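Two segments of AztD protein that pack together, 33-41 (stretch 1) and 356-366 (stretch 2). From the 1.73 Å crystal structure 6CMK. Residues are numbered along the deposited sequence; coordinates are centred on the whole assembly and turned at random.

Stretch 1, residues 33-41: VTAWRLFIA
Stretch 2, residues 356-366: AVADNKIYVTD

A single β-strand packs its side chains against a β-hairpin, and the contact is made by apolar and CH-π packing plus one bridging water, with no direct hydrogen bond between the stretches. Touching residues lie at least 321 positions apart in the same chain. Together they bury 360 Å².

Stretch 1 is extended throughout, residues 33-41, within a longer strand. Its phi values run from -98° to -149° and its psi values from 121° to 144°. Stretch 2 has strands at 356-358 and 361-366, joined by a type II' turn from Ala358 to Lys361. Asp359 takes phi/psi 56/-122° and Asn360 -108/30°. The hairpin is held by its own backbone hydrogen bonds, N to O: Ala356 N to Tyr363 O and Tyr363 N to Ala356 O, both 2.8 Å, Ala358 N to Lys361 O at 3.0 Å, and Lys361 N to Ala358 O at 2.9 Å.

Stretch 1 runs in roughly the same direction as 361-366 and roughly opposite to 356-358. The CA atoms of Trp36 and Ala358 are 6.4 Å apart, and those of Ile40 and Thr365 8.7 Å. Strand alternation sends the CB atoms of Thr34, Trp36, Leu38 and Ile40 toward the hairpin. Those of Ala35 and Arg37 point away.

Trp36 (chi1 -66°, m; chi2 75°) covers the start of the turn. Ala358 C and Asp359 N lie over one face of its indole. Trp36 CE2 is 3.4 Å from Asp359 N, and Trp36 CE3 is 3.5 Å from both Ala358 CA and Ala358 CB. Asp359 CB makes a CH-π contact, 3.6 Å from the centroid of the five-membered ring of Trp36 and 18° off its normal.

Asp359 is t (chi1 -159°, chi2 19°). Water 1 links its carboxylate to the indole: it accepts from Trp36 NE1 at 2.8 Å and donates to Asp359 OD1 at 3.1 Å. The indole NH thus reaches the carboxylate through the water, although Trp36 NE1 packs 3.4 Å from Asp359 CB. Thr34 (m) adds a peripheral contact, its CG2 4.1 Å from Asp359 OD2.

Leu38 (chi1 -49°, m; chi2 176°, t) meets Tyr363 (chi1 -59°, m; chi2 79°). Leu38 CD2 sits 4.1 Å from the centroid of the Tyr363 ring, only 7° off the normal, so its methyl hydrogens can face the π cloud. Leu38 CD1 is 3.7 Å from Tyr363 CD2.

Beyond this pair the packing loosens. Ile40 (chi1 -52°, m; chi2 122°, between wells) reaches Thr365 (p) through methyls, with Ile40 CG2 4.5 Å from Thr365 CG2.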

ATOM      1  N   VAL B  33      -9.825   3.881  14.398  1.00 24.18           N
ATOM      2  CA  VAL B  33      -8.981   4.915  14.983  1.00 21.20           C
ATOM      3  C   VAL B  33      -8.182   5.598  13.889  1.00 21.67           C
ATOM      4  O   VAL B  33      -7.539   4.932  13.070  1.00 19.01           O
ATOM      5  CB  VAL B  33      -8.039   4.346  16.055  1.00 28.51           C
ATOM      6  CG1 VAL B  33      -7.151   5.456  16.608  1.00 34.63           C
ATOM      7  CG2 VAL B  33      -8.857   3.705  17.158  1.00 29.02           C
ATOM      8  N   THR B  34      -8.219   6.926  13.902  1.00 17.10           N
ATOM      9  CA  THR B  34      -7.422   7.782  13.035  1.00 19.39           C
ATOM     10  C   THR B  34      -6.310   8.393  13.870  1.00 15.16           C
ATOM     11  O   THR B  34      -6.561   8.908  14.963  1.00 21.36           O
ATOM     12  CB  THR B  34      -8.276   8.893  12.413  1.00 25.02           C
ATOM     13  OG1 THR B  34      -9.292   8.323  11.577  1.00 22.70           O
ATOM     14  CG2 THR B  34      -7.421   9.837  11.581  1.00 19.46           C
ATOM     15  N   ALA B  35      -5.083   8.338  13.366  1.00 13.41           N
ATOM     16  CA  ALA B  35      -3.979   8.906  14.130  1.00 18.38           C
ATOM     17  C   ALA B  35      -2.923   9.421  13.174  1.00 14.98           C
ATOM     18  O   ALA B  35      -2.492   8.696  12.269  1.00 13.29           O
ATOM     19  CB  ALA B  35      -3.372   7.877  15.093  1.00 19.91           C
ATOM     20  N   TRP B  36      -2.522  10.675  13.375  1.00 16.30           N
ATOM     21  CA  TRP B  36      -1.450  11.294  12.609  1.00 15.20           C
ATOM     22  C   TRP B  36      -0.574  12.106  13.551  1.00 14.01           C
ATOM     23  O   TRP B  36      -1.073  12.731  14.491  1.00 17.01           O
ATOM     24  CB  TRP B  36      -1.979  12.218  11.513  1.00 14.84           C
ATOM     25  CG  TRP B  36      -2.746  11.547  10.394  1.00 13.30           C
ATOM     26  CD1 TRP B  36      -4.017  11.062  10.451  1.00 14.58           C
ATOM     27  CD2 TRP B  36      -2.300  11.343   9.052  1.00 15.71           C
ATOM     28  NE1 TRP B  36      -4.395  10.557   9.230  1.00 15.66           N
ATOM     29  CE2 TRP B  36      -3.353  10.712   8.352  1.00 13.85           C
ATOM     30  CE3 TRP B  36      -1.115  11.617   8.374  1.00 13.42           C
ATOM     31  CZ2 TRP B  36      -3.251  10.367   7.017  1.00 13.22           C
ATOM     32  CZ3 TRP B  36      -1.021  11.270   7.042  1.00 12.12           C
ATOM     33  CH2 TRP B  36      -2.083  10.649   6.382  1.00 12.52           C
ATOM     34  N   ARG B  37       0.730  12.113  13.280  1.00 15.52           N
ATOM     35  CA  ARG B  37       1.696  12.780  14.140  1.00 15.68           C
ATOM     36  C   ARG B  37       2.662  13.606  13.312  1.00 13.98           C
ATOM     37  O   ARG B  37       3.071  13.197  12.223  1.00 13.23           O
ATOM     38  CB  ARG B  37       2.451  11.757  14.980  1.00 15.87           C
ATOM     39  CG  ARG B  37       1.562  11.165  16.042  1.00 17.78           C
ATOM     40  CD  ARG B  37       2.179   9.985  16.740  1.00 19.17           C
ATOM     41  NE  ARG B  37       1.234   9.439  17.702  1.00 19.69           N
ATOM     42  CZ  ARG B  37       1.505   8.460  18.551  1.00 22.21           C
ATOM     43  NH1 ARG B  37       2.702   7.900  18.560  1.00 21.84           N
ATOM     44  NH2 ARG B  37       0.570   8.042  19.394  1.00 23.64           N
ATOM     45  N   LEU B  38       2.992  14.783  13.835  1.00 13.30           N
ATOM     46  CA  LEU B  38       4.014  15.650  13.278  1.00 17.86           C
ATOM     47  C   LEU B  38       5.314  15.458  14.038  1.00 16.14           C
ATOM     48  O   LEU B  38       5.317  15.325  15.263  1.00 17.14           O
ATOM     49  CB  LEU B  38       3.618  17.124  13.380  1.00 13.81           C
ATOM     50  CG  LEU B  38       2.227  17.510  12.893  1.00 14.19           C
ATOM     51  CD1 LEU B  38       1.972  19.000  13.175  1.00 19.47           C
ATOM     52  CD2 LEU B  38       2.100  17.192  11.425  1.00 20.17           C
ATOM     53  N   PHE B  39       6.418  15.496  13.306  1.00 14.77           N
ATOM     54  CA  PHE B  39       7.750  15.499  13.889  1.00 14.65           C
ATOM     55  C   PHE B  39       8.443  16.756  13.399  1.00 15.34           C
ATOM     56  O   PHE B  39       8.551  16.973  12.189  1.00 14.32           O
ATOM     57  CB  PHE B  39       8.502  14.223  13.505  1.00 14.48           C
ATOM     58  CG  PHE B  39       7.840  12.988  14.030  1.00 14.65           C
ATOM     59  CD1 PHE B  39       6.732  12.470  13.391  1.00 15.59           C
ATOM     60  CD2 PHE B  39       8.276  12.391  15.198  1.00 15.54           C
ATOM     61  CE1 PHE B  39       6.087  11.359  13.882  1.00 20.15           C
ATOM     62  CE2 PHE B  39       7.636  11.274  15.695  1.00 17.07           C
ATOM     63  CZ  PHE B  39       6.543  10.763  15.037  1.00 15.88           C
ATOM     64  N   ILE B  40       8.867  17.602  14.339  1.00 16.41           N
ATOM     65  CA  ILE B  40       9.284  18.963  14.030  1.00 17.68           C
ATOM     66  C   ILE B  40      10.645  19.205  14.658  1.00 17.23           C
ATOM     67  O   ILE B  40      10.802  19.087  15.880  1.00 19.20           O
ATOM     68  CB  ILE B  40       8.274  20.003  14.534  1.00 20.81           C
ATOM     69  CG1 ILE B  40       6.854  19.675  14.055  1.00 19.34           C
ATOM     70  CG2 ILE B  40       8.671  21.381  14.047  1.00 23.88           C
ATOM     71  CD1 ILE B  40       5.894  19.502  15.197  1.00 26.53           C
ATOM     72  N   ALA B  41      11.610  19.572  13.832  1.00 17.05           N
ATOM     73  CA  ALA B  41      12.958  19.862  14.295  1.00 16.59           C
ATOM     74  C   ALA B  41      13.152  21.365  14.459  1.00 18.60           C
ATOM     75  O   ALA B  41      12.748  22.156  13.602  1.00 26.01           O
ATOM     76  CB  ALA B  41      13.998  19.309  13.319  1.00 21.40           C
ATOM     77  N   ALA B 356       4.255  20.278   5.608  1.00 13.18           N
ATOM     78  CA  ALA B 356       3.900  18.864   5.720  1.00 13.57           C
ATOM     79  C   ALA B 356       2.404  18.692   5.492  1.00 14.11           C
ATOM     80  O   ALA B 356       1.628  19.639   5.592  1.00 14.75           O
ATOM     81  CB  ALA B 356       4.274  18.273   7.088  1.00 16.20           C
ATOM     82  N   VAL B 357       1.999  17.456   5.193  1.00 11.66           N
ATOM     83  CA  VAL B 357       0.589  17.125   4.991  1.00 11.48           C
ATOM     84  C   VAL B 357       0.228  15.944   5.881  1.00 15.08           C
ATOM     85  O   VAL B 357       0.946  14.942   5.903  1.00 14.70           O
ATOM     86  CB  VAL B 357       0.280  16.783   3.520  1.00 13.05           C
ATOM     87  CG1 VAL B 357      -1.223  16.553   3.343  1.00 15.26           C
ATOM     88  CG2 VAL B 357       0.756  17.884   2.587  1.00 18.13           C
ATOM     89  N   ALA B 358      -0.893  16.056   6.597  1.00 14.86           N
ATOM     90  CA  ALA B 358      -1.421  14.963   7.403  1.00 13.43           C
ATOM     91  C   ALA B 358      -2.935  14.962   7.281  1.00 14.34           C
ATOM     92  O   ALA B 358      -3.574  15.995   7.498  1.00 15.61           O
ATOM     93  CB  ALA B 358      -1.023  15.087   8.879  1.00 17.52           C
ATOM     94  N   ASP B 359      -3.499  13.800   6.940  1.00 12.27           N
ATOM     95  CA  ASP B 359      -4.950  13.606   6.835  1.00 13.76           C
ATOM     96  C   ASP B 359      -5.485  14.652   5.859  1.00 15.57           C
ATOM     97  O   ASP B 359      -5.032  14.688   4.705  1.00 17.02           O
ATOM     98  CB  ASP B 359      -5.561  13.639   8.240  1.00 20.36           C
ATOM     99  CG  ASP B 359      -6.912  12.957   8.307  1.00 34.06           C
ATOM    100  OD1 ASP B 359      -7.225  12.155   7.402  1.00 31.87           O
ATOM    101  OD2 ASP B 359      -7.665  13.226   9.263  1.00 29.17           O
ATOM    102  N   ASN B 360      -6.412  15.510   6.264  1.00 14.03           N
ATOM    103  CA  ASN B 360      -6.981  16.504   5.362  1.00 15.43           C
ATOM    104  C   ASN B 360      -6.493  17.910   5.693  1.00 15.67           C
ATOM    105  O   ASN B 360      -7.197  18.894   5.460  1.00 15.93           O
ATOM    106  CB  ASN B 360      -8.502  16.423   5.410  1.00 18.77           C
ATOM    107  CG  ASN B 360      -9.015  15.064   4.961  1.00 29.73           C
ATOM    108  OD1 ASN B 360      -8.379  14.384   4.143  1.00 22.58           O
ATOM    109  ND2 ASN B 360     -10.158  14.653   5.501  1.00 33.83           N
ATOM    110  N   LYS B 361      -5.279  18.008   6.229  1.00 15.45           N
ATOM    111  CA  LYS B 361      -4.718  19.272   6.671  1.00 14.78           C
ATOM    112  C   LYS B 361      -3.312  19.453   6.118  1.00 14.02           C
ATOM    113  O   LYS B 361      -2.563  18.486   5.910  1.00 14.18           O
ATOM    114  CB  LYS B 361      -4.675  19.356   8.201  1.00 14.41           C
ATOM    115  CG  LYS B 361      -6.039  19.446   8.840  1.00 18.55           C
ATOM    116  CD  LYS B 361      -5.943  19.291  10.343  1.00 35.20           C
ATOM    117  CE  LYS B 361      -7.223  19.733  11.031  1.00 50.32           C
ATOM    118  NZ  LYS B 361      -7.048  19.847  12.506  1.00 52.05           N
ATOM    119  N   ILE B 362      -2.965  20.715   5.905  1.00 18.69           N
ATOM    120  CA  ILE B 362      -1.636  21.137   5.493  1.00 15.57           C
ATOM    121  C   ILE B 362      -1.024  21.940   6.630  1.00 13.64           C
ATOM    122  O   ILE B 362      -1.704  22.757   7.264  1.00 15.19           O
ATOM    123  CB  ILE B 362      -1.683  21.975   4.203  1.00 16.42           C
ATOM    124  CG1 ILE B 362      -2.383  21.200   3.078  1.00 17.41           C
ATOM    125  CG2 ILE B 362      -0.265  22.348   3.775  1.00 16.09           C
ATOM    126  CD1 ILE B 362      -2.749  22.082   1.899  1.00 21.17           C
ATOM    127  N   TYR B 363       0.257  21.699   6.890  1.00 13.47           N
ATOM    128  CA  TYR B 363       0.972  22.287   8.018  1.00 15.68           C
ATOM    129  C   TYR B 363       2.174  23.057   7.499  1.00 14.94           C
ATOM    130  O   TYR B 363       2.971  22.522   6.723  1.00 16.78           O
ATOM    131  CB  TYR B 363       1.428  21.212   9.012  1.00 15.11           C
ATOM    132  CG  TYR B 363       0.290  20.419   9.570  1.00 13.64           C
ATOM    133  CD1 TYR B 363      -0.294  19.401   8.826  1.00 16.43           C
ATOM    134  CD2 TYR B 363      -0.244  20.715  10.818  1.00 15.35           C
ATOM    135  CE1 TYR B 363      -1.365  18.692   9.313  1.00 16.30           C
ATOM    136  CE2 TYR B 363      -1.318  19.996  11.317  1.00 18.81           C
ATOM    137  CZ  TYR B 363      -1.863  18.982  10.553  1.00 16.71           C
ATOM    138  OH  TYR B 363      -2.941  18.257  11.030  1.00 22.82           O
ATOM    139  N   VAL B 364       2.306  24.308   7.929  1.00 16.34           N
ATOM    140  CA  VAL B 364       3.388  25.176   7.484  1.00 15.08           C
ATOM    141  C   VAL B 364       4.072  25.726   8.722  1.00 15.66           C
ATOM    142  O   VAL B 364       3.437  26.419   9.525  1.00 18.33           O
ATOM    143  CB  VAL B 364       2.881  26.326   6.592  1.00 16.57           C
ATOM    144  CG1 VAL B 364       4.048  27.226   6.189  1.00 18.86           C
ATOM    145  CG2 VAL B 364       2.174  25.784   5.357  1.00 17.59           C
ATOM    146  N   THR B 365       5.358  25.425   8.884  1.00 15.61           N
ATOM    147  CA  THR B 365       6.079  25.982  10.013  1.00 17.00           C
ATOM    148  C   THR B 365       6.372  27.452   9.759  1.00 17.81           C
ATOM    149  O   THR B 365       6.605  27.875   8.623  1.00 18.60           O
ATOM    150  CB  THR B 365       7.376  25.226  10.278  1.00 17.75           C
ATOM    151  OG1 THR B 365       8.227  25.279   9.125  1.00 20.84           O
ATOM    152  CG2 THR B 365       7.078  23.776  10.626  1.00 20.19           C
ATOM    153  N   ASP B 366       6.325  28.229  10.832  1.00 17.77           N
ATOM    154  CA  ASP B 366       6.606  29.665  10.796  1.00 18.31           C
ATOM    155  C   ASP B 366       7.656  29.887  11.871  1.00 22.65           C
ATOM    156  O   ASP B 366       7.341  30.341  12.980  1.00 23.49           O
ATOM    157  CB  ASP B 366       5.346  30.500  11.031  1.00 18.66           C
ATOM    158  CG  ASP B 366       5.555  31.965  10.720  1.00 26.99           C
ATOM    159  OD1 ASP B 366       6.728  32.375  10.614  1.00 31.25           O
ATOM    160  OD2 ASP B 366       4.556  32.712  10.592  1.00 27.02           O
TER
HETATM  161  O   HOH W   1      -6.712   9.261   8.277  1.00 17.14           O